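Side-chain contacts in short-chain type dehydrogenase/reductase (Mycobacterium ulcerans, PDB 3SVT), which probably acts as an NAD-dependent oxidoreductase of the short-chain dehydrogenase/reductase family, built on a Rossmann fold: residues I152-T157 against T167-D172; H158-A163 against D275-L280; Q176-E181 against V187-I192; T73-T78 against L131-R136; Q10-L15 against L238-S243. All blocks are in the same frame, centred on the assembly; numbering follows the deposited sequence. Where two conformers were deposited one is given.

Contact 1: I152-T157 against T167-D172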
# COMPACT_ATOMS: atom_id res chain seq x y z
N ILE B 152 -7.22 -12.48 -2.54
CA ILE B 152 -7.31 -11.60 -1.38
C ILE B 152 -6.37 -12.05 -0.23
O ILE B 152 -6.01 -11.24 0.63
CB ILE B 152 -8.75 -11.54 -0.86
CG1 ILE B 152 -8.88 -10.46 0.23
CG2 ILE B 152 -9.19 -12.92 -0.38
CD1 ILE B 152 -10.30 -9.94 0.41
N ALA B 153 -5.99 -13.32 -0.20
CA ALA B 153 -5.00 -13.80 0.75
C ALA B 153 -3.69 -13.01 0.67
O ALA B 153 -3.00 -12.89 1.67
CB ALA B 153 -4.76 -15.31 0.58
N ALA B 154 -3.38 -12.43 -0.50
CA ALA B 154 -2.24 -11.54 -0.66
C ALA B 154 -2.48 -10.13 -0.12
O ALA B 154 -1.53 -9.48 0.29
CB ALA B 154 -1.78 -11.45 -2.19
N SER B 155 -3.71 -9.63 -0.14
CA SER B 155 -3.96 -8.23 0.28
C SER B 155 -4.30 -8.14 1.76
O SER B 155 -4.05 -7.13 2.38
CB SER B 155 -5.08 -7.58 -0.53
OG SER B 155 -6.29 -8.31 -0.44
N ASN B 156 -4.87 -9.21 2.31
CA ASN B 156 -5.28 -9.25 3.71
C ASN B 156 -4.80 -10.58 4.32
O ASN B 156 -5.13 -11.64 3.80
CB ASN B 156 -6.81 -9.10 3.83
CG ASN B 156 -7.33 -7.78 3.20
OD1 ASN B 156 -7.27 -7.60 1.97
ND2 ASN B 156 -7.82 -6.87 4.05
N THR B 157 -4.00 -10.51 5.38
CA THR B 157 -3.54 -11.74 6.08
C THR B 157 -4.70 -12.70 6.44
O THR B 157 -5.72 -12.29 7.03
CB THR B 157 -2.79 -11.41 7.39
OG1 THR B 157 -3.60 -10.54 8.21
CG2 THR B 157 -1.39 -10.75 7.07
N THR B 167 2.84 -16.67 -1.11
CA THR B 167 3.23 -16.88 -2.52
C THR B 167 2.44 -16.00 -3.44
O THR B 167 2.98 -15.51 -4.42
CB THR B 167 3.07 -18.35 -2.99
OG1 THR B 167 1.72 -18.78 -2.78
CG2 THR B 167 4.07 -19.30 -2.26
N LYS B 168 1.17 -15.78 -3.15
CA LYS B 168 0.37 -14.90 -4.01
C LYS B 168 0.90 -13.45 -3.94
O LYS B 168 0.89 -12.75 -4.94
CB LYS B 168 -1.13 -15.01 -3.69
CG LYS B 168 -1.79 -16.29 -4.26
CD LYS B 168 -1.50 -16.47 -5.77
CE LYS B 168 -2.58 -17.32 -6.50
NZ LYS B 168 -2.89 -18.61 -5.81
N SER B 169 1.40 -13.02 -2.78
CA SER B 169 2.12 -11.73 -2.69
C SER B 169 3.34 -11.67 -3.62
O SER B 169 3.58 -10.63 -4.26
CB SER B 169 2.59 -11.43 -1.27
OG SER B 169 1.49 -11.17 -0.43
N ALA B 170 4.08 -12.77 -3.71
CA ALA B 170 5.23 -12.84 -4.62
C ALA B 170 4.79 -12.66 -6.04
O ALA B 170 5.46 -11.99 -6.84
CB ALA B 170 6.01 -14.18 -4.51
N VAL B 171 3.70 -13.33 -6.38
CA VAL B 171 3.16 -13.30 -7.73
C VAL B 171 2.69 -11.91 -8.09
O VAL B 171 2.91 -11.46 -9.22
CB VAL B 171 2.01 -14.29 -7.88
CG1 VAL B 171 1.19 -14.00 -9.11
CG2 VAL B 171 2.58 -15.70 -7.90
N ASP B 172 2.08 -11.22 -7.14
CA ASP B 172 1.67 -9.83 -7.41
C ASP B 172 2.88 -8.96 -7.69
O ASP B 172 2.89 -8.18 -8.64
CB ASP B 172 0.77 -9.29 -6.30
CG ASP B 172 -0.55 -10.05 -6.24
OD1 ASP B 172 -1.06 -10.42 -7.30
OD2 ASP B 172 -1.05 -10.37 -5.15
O HOH W 1 1.34 -8.59 -0.51
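The methyl group of Ala154 presses against one turn of the helix that carries Lys168, Ser169 and Asp172. This is the tight part. Ala154 CB lies 3.2 Å from Asp172 OD2 and 3.6 Å from Ser169 N. Ala154 CB also meets the Lys168 backbone and lies 3.9 Å from Lys168 CB. In the conformer described here, the rest of the lysine chain bends away from the contact. Asp172 CG stands opposite its own carbonyl carbon (chi1 -65°), which brings OD2 in beside the methyl. The carboxylate takes its polar partners elsewhere. OD1 probably bonds to Ser191 OG, and OD2 bonds to Ser150 and pairs with Arg193.

The other side is looser. Ala154 O and Ser169 OG stand 3.5 Å apart and are joined through a water. The water donates a hydrogen bond to Ala154 O at 3.1 Å and lies 2.6 Å from Ser169 OG. Ser169 OG also bonds to Gly165 O, so the hydroxyl stays tied to its own helix.

Lys168 fits the last position of the Tyr-X-X-X-Lys signature of the family, which would begin at Tyr164. The short helix 152-155 follows strand 144-149 and lies against helix 163-182, with helix 113-140 and strand 187-198 alongside.

Contact 2: H158-A163 against D275-L280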
# COMPACT_ATOMS: atom_id res chain seq x y z
N HIS B 158 -4.53 -13.96 6.03
CA HIS B 158 -5.44 -15.03 6.32
C HIS B 158 -4.72 -15.92 7.34
O HIS B 158 -3.88 -16.75 6.96
CB HIS B 158 -5.76 -15.86 5.05
CG HIS B 158 -6.70 -15.19 4.09
ND1 HIS B 158 -6.68 -13.84 3.85
CD2 HIS B 158 -7.67 -15.71 3.29
CE1 HIS B 158 -7.60 -13.54 2.95
NE2 HIS B 158 -8.22 -14.66 2.59
N ARG B 159 -5.02 -15.72 8.62
CA ARG B 159 -4.45 -16.56 9.65
C ARG B 159 -4.62 -18.03 9.25
O ARG B 159 -5.72 -18.46 8.87
CB ARG B 159 -5.13 -16.29 11.02
CG ARG B 159 -4.61 -15.06 11.77
CD ARG B 159 -5.56 -14.66 12.94
NE ARG B 159 -6.67 -13.87 12.39
CZ ARG B 159 -7.72 -13.41 13.07
NH1 ARG B 159 -7.86 -13.67 14.35
NH2 ARG B 159 -8.65 -12.68 12.43
N TRP B 160 -3.51 -18.76 9.32
CA TRP B 160 -3.43 -20.22 9.19
C TRP B 160 -3.45 -20.71 7.74
O TRP B 160 -3.60 -21.91 7.48
CB TRP B 160 -4.47 -20.93 10.04
CG TRP B 160 -4.51 -20.39 11.45
CD1 TRP B 160 -3.53 -20.49 12.39
CD2 TRP B 160 -5.57 -19.64 12.04
NE1 TRP B 160 -3.91 -19.85 13.54
CE2 TRP B 160 -5.17 -19.34 13.37
CE3 TRP B 160 -6.83 -19.23 11.60
CZ2 TRP B 160 -5.98 -18.60 14.23
CZ3 TRP B 160 -7.64 -18.52 12.48
CH2 TRP B 160 -7.20 -18.21 13.78
N PHE B 161 -3.28 -19.79 6.79
CA PHE B 161 -3.28 -20.15 5.38
C PHE B 161 -1.87 -20.35 4.89
O PHE B 161 -1.69 -20.68 3.72
CB PHE B 161 -4.02 -19.10 4.52
CG PHE B 161 -5.51 -19.31 4.47
CD1 PHE B 161 -6.27 -19.35 5.64
CD2 PHE B 161 -6.16 -19.49 3.26
CE1 PHE B 161 -7.64 -19.54 5.60
CE2 PHE B 161 -7.55 -19.67 3.20
CZ PHE B 161 -8.28 -19.69 4.36
N GLY B 162 -0.88 -20.13 5.77
CA GLY B 162 0.51 -20.46 5.49
C GLY B 162 0.98 -19.89 4.16
O GLY B 162 0.98 -18.67 3.96
N ALA B 163 1.37 -20.77 3.25
CA ALA B 163 2.05 -20.35 2.01
C ALA B 163 1.16 -19.63 0.98
O ALA B 163 1.66 -19.00 0.07
CB ALA B 163 2.72 -21.57 1.36
N ASP B 275 -4.54 -23.01 21.69
CA ASP B 275 -3.15 -22.67 21.97
C ASP B 275 -2.28 -22.86 20.75
O ASP B 275 -1.48 -21.99 20.44
CB ASP B 275 -2.65 -23.51 23.11
CG ASP B 275 -3.43 -23.27 24.38
OD1 ASP B 275 -3.36 -22.15 24.93
OD2 ASP B 275 -4.13 -24.19 24.80
N ALA B 276 -2.47 -23.97 20.04
CA ALA B 276 -1.75 -24.20 18.79
C ALA B 276 -1.99 -23.09 17.76
O ALA B 276 -1.12 -22.82 16.95
CB ALA B 276 -2.13 -25.58 18.19
N LEU B 277 -3.16 -22.46 17.80
CA LEU B 277 -3.51 -21.46 16.79
C LEU B 277 -2.80 -20.12 17.03
O LEU B 277 -2.78 -19.26 16.16
CB LEU B 277 -5.03 -21.27 16.75
CG LEU B 277 -5.86 -22.44 16.19
CD1 LEU B 277 -7.35 -22.09 16.26
CD2 LEU B 277 -5.45 -22.77 14.74
N ARG B 278 -2.20 -19.96 18.20
CA ARG B 278 -1.34 -18.81 18.47
C ARG B 278 0.13 -19.24 18.64
O ARG B 278 0.93 -18.50 19.22
CB ARG B 278 -1.84 -18.02 19.69
CG ARG B 278 -1.75 -18.77 20.99
CD ARG B 278 -2.01 -17.87 22.18
NE ARG B 278 -2.12 -18.68 23.39
CZ ARG B 278 -1.10 -19.13 24.10
NH1 ARG B 278 0.16 -18.84 23.79
NH2 ARG B 278 -1.33 -19.89 25.16
N GLY B 279 0.46 -20.41 18.09
CA GLY B 279 1.77 -20.99 18.22
C GLY B 279 1.70 -21.78 19.50
O GLY B 279 0.66 -21.85 20.13
N LEU B 280 2.76 -22.36 19.95
CA LEU B 280 2.63 -23.23 21.13
C LEU B 280 2.40 -24.64 20.62
O LEU B 280 1.30 -25.05 20.28
CB LEU B 280 1.52 -22.80 22.11
CG LEU B 280 1.65 -23.51 23.47
CD1 LEU B 280 3.10 -23.56 23.95
CD2 LEU B 280 0.81 -22.85 24.55
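Trp160, the third residue of a type II beta turn from His158 to Phe161, meets Leu277 in the C-terminal tail of the chain. The turn lies in the loop between helices 152-155 and 163-182. Its own bond runs from Phe161 N to His158 O. Trp160 has the positive phi (81°) of this turn position, and its indole meets the tail that follows helix 265-272.

Two interactions join the pair. The indole N-H of Trp160 gives a hydrogen bond to the backbone oxygen of Leu277, with NE1 2.9 Å from O. The bond is nearly straight at the hydrogen. The oxygen lies in the indole plane and accepts on a lone pair, so this bond also fixes how the ring is turned. The second is a CH-pi contact. Leu277 CD2 sits over the five-membered ring of Trp160, 3.7 Å from its centroid and 18° off the normal. Leu277 CB adds a contact at the rim, 3.8 Å from Trp160 CZ2.

Leu268 of helix 265-272 packs on both residues. Trp160 N bonds to Glu181 of the second subunit, which places the turn at a subunit interface. On the opposite face of the indole, toward the rim, Arg159 CB lies 3.4 Å above the Trp160 ring plane.

Contact 3: Q176-E181 against V187-I192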
# COMPACT_ATOMS: atom_id res chain seq x y z
N GLN B 176 3.97 -6.83 -11.26
CA GLN B 176 4.45 -5.44 -11.27
C GLN B 176 5.88 -5.25 -11.85
O GLN B 176 6.10 -4.37 -12.68
CB GLN B 176 4.31 -4.82 -9.89
CG GLN B 176 2.85 -4.66 -9.52
CD GLN B 176 2.65 -3.89 -8.27
OE1 GLN B 176 3.29 -4.17 -7.26
NE2 GLN B 176 1.76 -2.90 -8.31
N LEU B 177 6.82 -6.13 -11.45
CA LEU B 177 8.16 -6.12 -12.02
C LEU B 177 8.13 -6.28 -13.55
O LEU B 177 8.75 -5.50 -14.28
CB LEU B 177 8.98 -7.24 -11.40
CG LEU B 177 10.42 -7.50 -11.85
CD1 LEU B 177 11.26 -6.24 -11.70
CD2 LEU B 177 11.00 -8.69 -11.05
N ALA B 178 7.41 -7.30 -14.02
CA ALA B 178 7.27 -7.56 -15.45
C ALA B 178 6.63 -6.39 -16.23
O ALA B 178 7.07 -6.04 -17.35
CB ALA B 178 6.50 -8.87 -15.68
N ALA B 179 5.58 -5.80 -15.66
CA ALA B 179 4.96 -4.61 -16.24
C ALA B 179 6.04 -3.52 -16.44
O ALA B 179 6.09 -2.89 -17.49
CB ALA B 179 3.83 -4.07 -15.31
N ASP B 180 6.89 -3.33 -15.44
CA ASP B 180 7.95 -2.30 -15.48
C ASP B 180 8.94 -2.61 -16.63
O ASP B 180 9.27 -1.74 -17.43
CB ASP B 180 8.68 -2.25 -14.15
CG ASP B 180 9.42 -0.91 -13.89
OD1 ASP B 180 9.60 -0.09 -14.81
OD2 ASP B 180 9.82 -0.69 -12.71
N GLU B 181 9.36 -3.88 -16.70
CA GLU B 181 10.33 -4.34 -17.70
C GLU B 181 9.81 -4.37 -19.13
O GLU B 181 10.58 -4.13 -20.06
CB GLU B 181 10.86 -5.74 -17.36
CG GLU B 181 12.04 -5.69 -16.43
CD GLU B 181 12.57 -7.08 -16.07
OE1 GLU B 181 12.56 -7.97 -16.94
OE2 GLU B 181 12.99 -7.28 -14.91
N VAL B 187 3.79 -4.81 -23.78
CA VAL B 187 3.21 -5.93 -23.05
C VAL B 187 2.77 -5.44 -21.66
O VAL B 187 3.60 -5.06 -20.82
CB VAL B 187 4.20 -7.11 -22.90
CG1 VAL B 187 3.59 -8.25 -22.04
CG2 VAL B 187 4.65 -7.64 -24.29
N ARG B 188 1.46 -5.44 -21.43
CA ARG B 188 0.88 -5.02 -20.16
C ARG B 188 0.78 -6.23 -19.24
O ARG B 188 0.51 -7.34 -19.69
CB ARG B 188 -0.49 -4.39 -20.39
CG ARG B 188 -0.44 -3.32 -21.50
CD ARG B 188 -1.74 -2.62 -21.71
NE ARG B 188 -2.75 -3.42 -22.41
CZ ARG B 188 -3.77 -4.05 -21.84
NH1 ARG B 188 -3.92 -4.05 -20.49
NH2 ARG B 188 -4.65 -4.69 -22.61
N VAL B 189 1.04 -6.02 -17.96
CA VAL B 189 0.97 -7.10 -16.99
C VAL B 189 0.23 -6.59 -15.76
O VAL B 189 0.59 -5.55 -15.20
CB VAL B 189 2.38 -7.65 -16.58
CG1 VAL B 189 2.23 -8.93 -15.71
CG2 VAL B 189 3.25 -7.91 -17.81
N ASN B 190 -0.81 -7.32 -15.35
CA ASN B 190 -1.65 -6.93 -14.23
C ASN B 190 -2.03 -8.15 -13.40
O ASN B 190 -1.99 -9.29 -13.90
CB ASN B 190 -2.94 -6.22 -14.72
CG ASN B 190 -2.67 -4.92 -15.47
OD1 ASN B 190 -2.34 -3.92 -14.86
ND2 ASN B 190 -2.86 -4.93 -16.79
N SER B 191 -2.41 -7.92 -12.15
CA SER B 191 -2.90 -8.97 -11.26
C SER B 191 -4.36 -8.70 -10.85
O SER B 191 -4.75 -7.56 -10.59
CB SER B 191 -2.04 -9.10 -10.01
OG SER B 191 -2.64 -9.99 -9.09
N ILE B 192 -5.15 -9.77 -10.78
CA ILE B 192 -6.45 -9.76 -10.16
C ILE B 192 -6.41 -10.57 -8.85
O ILE B 192 -5.98 -11.73 -8.87
CB ILE B 192 -7.53 -10.36 -11.08
CG1 ILE B 192 -7.59 -9.60 -12.42
CG2 ILE B 192 -8.89 -10.36 -10.40
CD1 ILE B 192 -8.39 -10.31 -13.47
O HOH W 2 3.65 -2.93 -18.83
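Val189 reaches from its strand to Ala178 and Ala179 on the helix, and these three residues make up the direct contact. Ala179 CB touches the Val189 backbone, 3.6 Å from its O, and lies 4.1 Å from Val189 CB. Val189 CG2 sits 4.0 Å from Ala178 CB and 3.8 Å from Ala179 N. CG2 thus lies against Ala178 CB and the Ala179 backbone. The torsion explains it: CG1 is opposite the backbone N (chi1 -172°), while CG2 stands beside that N and takes the helix side. The small alanines let helix and strand come close, with Ala179 CA and Val189 CA 4.8 Å apart.

A water extends the contact toward the start of the strand. It donates one hydrogen bond to Ala179 O at 2.8 Å and one to Val187 O at 2.9 Å.

The next shell holds these parts in place. Leu131 of helix 113-140 packs on both Ala178 and Val189, and Phe146 of the neighbouring strand also touches Val189. Val189 N is bonded to Thr246 OG1. On the outer side of the helix, Asp180 and Glu181 bond to other subunits. Strand 144-149, helix 163-182 and strand 187-198 form a beta-alpha-beta crossover of the Rossmann fold, and this contact lies near its final turn.

Between the side chains the direct grip is therefore apolar and depends on close fit. The two carbonyls, both acceptors, cannot bond each other, and the water donates to both and links them.

Contact 4: T73-T78 against L131-R136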
# COMPACT_ATOMS: atom_id res chain seq x y z
N THR B 73 4.82 -26.83 -13.06
CA THR B 73 6.05 -26.91 -12.26
C THR B 73 7.25 -27.44 -13.07
O THR B 73 8.39 -27.41 -12.60
CB THR B 73 5.88 -27.72 -10.94
OG1 THR B 73 5.68 -29.12 -11.22
CG2 THR B 73 4.71 -27.17 -10.11
N ASN B 74 6.98 -27.89 -14.29
CA ASN B 74 8.04 -28.28 -15.22
C ASN B 74 8.12 -27.25 -16.34
O ASN B 74 7.19 -27.11 -17.11
CB ASN B 74 7.76 -29.67 -15.81
CG ASN B 74 7.71 -30.77 -14.75
OD1 ASN B 74 8.28 -30.65 -13.65
ND2 ASN B 74 7.03 -31.88 -15.09
N GLU B 75 9.22 -26.51 -16.41
CA GLU B 75 9.33 -25.38 -17.33
C GLU B 75 9.29 -25.80 -18.80
O GLU B 75 8.80 -25.06 -19.66
CB GLU B 75 10.62 -24.60 -17.07
CG GLU B 75 10.82 -23.37 -17.96
CD GLU B 75 12.10 -22.59 -17.67
OE1 GLU B 75 12.93 -23.03 -16.83
OE2 GLU B 75 12.28 -21.55 -18.33
N ASP B 76 9.84 -26.96 -19.10
CA ASP B 76 9.86 -27.46 -20.48
C ASP B 76 8.44 -27.65 -20.98
O ASP B 76 8.13 -27.32 -22.12
CB ASP B 76 10.65 -28.78 -20.58
CG ASP B 76 10.15 -29.86 -19.61
OD1 ASP B 76 9.47 -29.54 -18.59
OD2 ASP B 76 10.45 -31.04 -19.87
N GLU B 77 7.56 -28.15 -20.11
CA GLU B 77 6.17 -28.39 -20.48
C GLU B 77 5.43 -27.09 -20.74
O GLU B 77 4.68 -26.99 -21.72
CB GLU B 77 5.44 -29.19 -19.42
CG GLU B 77 5.96 -30.59 -19.28
CD GLU B 77 5.06 -31.46 -18.43
OE1 GLU B 77 3.82 -31.27 -18.45
OE2 GLU B 77 5.58 -32.33 -17.73
N THR B 78 5.66 -26.10 -19.87
CA THR B 78 5.17 -24.71 -20.06
C THR B 78 5.67 -24.07 -21.36
O THR B 78 4.91 -23.47 -22.11
CB THR B 78 5.61 -23.84 -18.84
OG1 THR B 78 5.05 -24.41 -17.64
CG2 THR B 78 5.16 -22.36 -18.97
N LEU B 131 5.09 -16.73 -17.36
CA LEU B 131 5.33 -15.34 -17.75
C LEU B 131 6.59 -15.19 -18.64
O LEU B 131 6.54 -14.50 -19.65
CB LEU B 131 5.46 -14.48 -16.50
CG LEU B 131 5.71 -12.96 -16.66
CD1 LEU B 131 4.48 -12.14 -17.06
CD2 LEU B 131 6.24 -12.43 -15.38
N LYS B 132 7.69 -15.85 -18.25
CA LYS B 132 8.94 -15.83 -18.99
C LYS B 132 8.68 -16.15 -20.45
O LYS B 132 9.04 -15.38 -21.33
CB LYS B 132 9.90 -16.86 -18.39
CG LYS B 132 11.31 -16.97 -19.02
CD LYS B 132 12.14 -17.96 -18.23
CE LYS B 132 13.43 -18.37 -18.92
NZ LYS B 132 14.10 -19.49 -18.15
N HIS B 133 8.05 -17.29 -20.69
CA HIS B 133 7.92 -17.79 -22.05
C HIS B 133 6.80 -17.12 -22.83
O HIS B 133 6.94 -16.84 -24.04
CB HIS B 133 7.81 -19.32 -22.04
CG HIS B 133 9.07 -19.99 -21.59
ND1 HIS B 133 10.14 -20.19 -22.44
CD2 HIS B 133 9.47 -20.44 -20.37
CE1 HIS B 133 11.13 -20.76 -21.77
NE2 HIS B 133 10.75 -20.92 -20.51
N ALA B 134 5.68 -16.84 -22.16
CA ALA B 134 4.60 -16.12 -22.83
C ALA B 134 5.05 -14.72 -23.24
O ALA B 134 4.76 -14.25 -24.36
CB ALA B 134 3.40 -16.04 -21.89
N ALA B 135 5.76 -14.06 -22.32
CA ALA B 135 6.32 -12.74 -22.55
C ALA B 135 7.22 -12.71 -23.78
O ALA B 135 7.15 -11.76 -24.55
CB ALA B 135 7.09 -12.27 -21.33
N ARG B 136 8.07 -13.72 -23.96
CA ARG B 136 8.95 -13.74 -25.13
C ARG B 136 8.14 -13.57 -26.43
O ARG B 136 8.49 -12.76 -27.28
CB ARG B 136 9.75 -15.04 -25.21
CG ARG B 136 10.83 -15.20 -24.15
CD ARG B 136 11.47 -16.61 -24.26
NE ARG B 136 12.59 -16.77 -23.34
CZ ARG B 136 13.40 -17.82 -23.29
NH1 ARG B 136 13.25 -18.87 -24.10
NH2 ARG B 136 14.38 -17.84 -22.42
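Glu75 OE2 receives both Lys132 and His133, neighbours on the facing helix. The ionic part is a salt bridge. Lys132 NZ lies 2.8 Å from Glu75 OE2 and meets its syn lone pair. The lysine chain is extended and crosses the glutamate at about a right angle.

The second hydrogen bond comes from the ring. His133 NE2 gives its N-H to Glu75 OE2 at 2.7 Å, with 163° at the hydrogen. It takes the anti lone pair, so the two donors approach OE2 on different lone pairs. The oxygen lies at the edge of the imidazole near its plane, and the carboxylate is turned 62° from the ring. Glu75 is fully extended, with CG opposite the backbone N (chi1 -179°), and so spans the gap.

Packing within helix 113-140 is slighter. Lys132 CG lies above one face of the His133 ring, near its rim, and His133 CE1 lies above the rim of the Arg136 guanidinium.

Ser113 of the second subunit bonds to Glu75 OE1 and to Lys132 NZ, so the cluster reaches across an interface. It is a His-carboxylate hydrogen bond coupled to a salt bridge, joining the first turn of helix 75-89 to helix 113-140 in the Rossmann fold.

Contact 5: Q10-L15 against L238-S243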
# COMPACT_ATOMS: atom_id res chain seq x y z
N GLN B 10 -12.21 -10.97 -31.46
CA GLN B 10 -12.30 -11.82 -32.64
C GLN B 10 -10.95 -11.92 -33.32
O GLN B 10 -10.27 -10.91 -33.51
CB GLN B 10 -13.35 -11.28 -33.62
CG GLN B 10 -14.76 -11.73 -33.27
CD GLN B 10 -15.75 -11.48 -34.37
OE1 GLN B 10 -15.48 -10.76 -35.33
NE2 GLN B 10 -16.93 -12.06 -34.23
N ASP B 11 -10.56 -13.15 -33.65
CA ASP B 11 -9.28 -13.43 -34.34
C ASP B 11 -8.06 -13.13 -33.48
O ASP B 11 -6.96 -12.89 -33.99
CB ASP B 11 -9.17 -12.65 -35.67
CG ASP B 11 -10.19 -13.09 -36.69
OD1 ASP B 11 -10.74 -14.20 -36.58
OD2 ASP B 11 -10.43 -12.30 -37.63
N ARG B 12 -8.24 -13.15 -32.17
CA ARG B 12 -7.11 -13.06 -31.25
C ARG B 12 -6.97 -14.39 -30.55
O ARG B 12 -7.96 -15.08 -30.36
CB ARG B 12 -7.32 -11.93 -30.22
CG ARG B 12 -7.38 -10.54 -30.88
CD ARG B 12 -7.45 -9.42 -29.84
NE ARG B 12 -7.66 -8.12 -30.48
CZ ARG B 12 -7.42 -6.93 -29.92
NH1 ARG B 12 -6.94 -6.84 -28.67
NH2 ARG B 12 -7.65 -5.82 -30.61
N THR B 13 -5.73 -14.71 -30.14
CA THR B 13 -5.41 -15.99 -29.53
C THR B 13 -4.91 -15.79 -28.11
O THR B 13 -4.09 -14.91 -27.86
CB THR B 13 -4.34 -16.75 -30.33
OG1 THR B 13 -4.76 -16.83 -31.70
CG2 THR B 13 -4.15 -18.19 -29.78
N TYR B 14 -5.42 -16.60 -27.19
CA TYR B 14 -5.07 -16.51 -25.77
C TYR B 14 -4.71 -17.86 -25.18
O TYR B 14 -5.26 -18.87 -25.57
CB TYR B 14 -6.23 -15.90 -24.97
CG TYR B 14 -6.60 -14.55 -25.47
CD1 TYR B 14 -5.96 -13.41 -25.01
CD2 TYR B 14 -7.57 -14.40 -26.48
CE1 TYR B 14 -6.30 -12.14 -25.52
CE2 TYR B 14 -7.90 -13.16 -26.98
CZ TYR B 14 -7.26 -12.03 -26.50
OH TYR B 14 -7.61 -10.79 -27.02
N LEU B 15 -3.79 -17.84 -24.21
CA LEU B 15 -3.48 -18.99 -23.38
C LEU B 15 -4.15 -18.82 -22.00
O LEU B 15 -4.03 -17.76 -21.37
CB LEU B 15 -1.97 -19.13 -23.21
CG LEU B 15 -1.52 -20.30 -22.32
CD1 LEU B 15 -1.73 -21.62 -23.09
CD2 LEU B 15 -0.09 -20.09 -21.89
N LEU B 238 -7.59 -7.76 -20.68
CA LEU B 238 -7.02 -8.25 -21.95
C LEU B 238 -7.34 -7.33 -23.13
O LEU B 238 -6.61 -7.33 -24.11
CB LEU B 238 -7.52 -9.66 -22.29
CG LEU B 238 -7.07 -10.81 -21.40
CD1 LEU B 238 -7.93 -12.05 -21.65
CD2 LEU B 238 -5.56 -11.07 -21.58
N SER B 239 -8.45 -6.59 -23.03
CA SER B 239 -9.00 -5.84 -24.14
C SER B 239 -8.27 -4.53 -24.34
O SER B 239 -7.56 -4.02 -23.44
CB SER B 239 -10.49 -5.54 -23.91
OG SER B 239 -10.64 -4.37 -23.09
N ASP B 240 -8.49 -3.95 -25.52
CA ASP B 240 -7.90 -2.67 -25.86
C ASP B 240 -8.48 -1.51 -25.06
O ASP B 240 -7.88 -0.43 -25.02
CB ASP B 240 -8.09 -2.39 -27.35
CG ASP B 240 -7.37 -3.40 -28.25
OD1 ASP B 240 -6.52 -4.18 -27.76
OD2 ASP B 240 -7.66 -3.40 -29.46
N ALA B 241 -9.61 -1.73 -24.39
CA ALA B 241 -10.19 -0.73 -23.51
C ALA B 241 -9.34 -0.50 -22.26
O ALA B 241 -9.58 0.47 -21.53
CB ALA B 241 -11.64 -1.11 -23.13
N ALA B 242 -8.36 -1.38 -22.00
CA ALA B 242 -7.40 -1.22 -20.88
C ALA B 242 -5.96 -1.02 -21.35
O ALA B 242 -5.02 -1.31 -20.60
CB ALA B 242 -7.49 -2.45 -19.92
N SER B 243 -5.78 -0.53 -22.58
CA SER B 243 -4.46 -0.45 -23.22
C SER B 243 -3.45 0.51 -22.55
O SER B 243 -2.26 0.52 -22.88
CB SER B 243 -4.62 -0.08 -24.70
OG SER B 243 -5.20 1.20 -24.84
O HOH W 3 -6.27 -8.56 -26.61
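Leu238, the last residue of helix 227-238, rests against the ring of Tyr14. Both methyls take part. Leu238 CD1 is 4.1 Å from Tyr14 CD1, and Leu238 CD2 is equally far from Tyr14 CE1. The two side chains run past each other in opposite directions. The backbone oxygen of Leu238 accepts a hydrogen bond from a water at 2.8 Å. The same water lies 2.6 Å from Tyr14 OH and accepts from Arg12 NH1 at 2.8 Å. It sits in the tyrosine ring plane and at the edge of the guanidinium, so it joins the side chains of Arg12 and Tyr14 to the helix end.

Ser239 is the first residue to leave the helix. Its OG accepts from Ala241 N, which makes an ST turn, and also bonds to Phe236 O. This turn redirects the chain into the short 3-10 segment 240-241. In the Rossmann fold it lies on the link from helix 227-238 to strand 249-252, while Tyr14 belongs to strand 13-17, the first strand in the sequence, inside the parallel sheet.

Asp240 then takes Arg12 end-on in a two-bond salt bridge. Arg12 NH1 meets Asp240 OD1 at 2.8 Å, and Arg12 NH2 meets Asp240 OD2 at 2.7 Å. Both oxygens lie near the guanidinium plane. The carboxylate is twisted 44° from that plane, so NH1 comes in from above the carboxylate, and NH2 is tilted out of its plane on the syn side. Arg12 is extended from CG to NE and reaches the acid at full length. Farther on, Ser243 packs on Arg223 of the fourth subunit.

How the contacts relate
From the N terminus, contact 5 opens first, at strand 13-17, and closes after helix 227-238. It therefore encloses contacts 4, 1 and 3. Contact 4 closes its loop next, joining helices 75-89 and 113-140. Contact 1 follows and ties helix 152-155 to helix 163-182. Contact 2 opens inside the loop of contact 1 and closes in the C-terminal tail, so it crosses both contact 1 and contact 5. Contact 3 is nested within contacts 2 and 5. Contacts 1 and 3 share helix 163-182. Contacts 1 and 2 touch, as do contacts 3 and 4, and Arg188 reaches from contact 3 to contact 5. Contacts 2 and 5 lie far apart, their centres about 41 Å from each other.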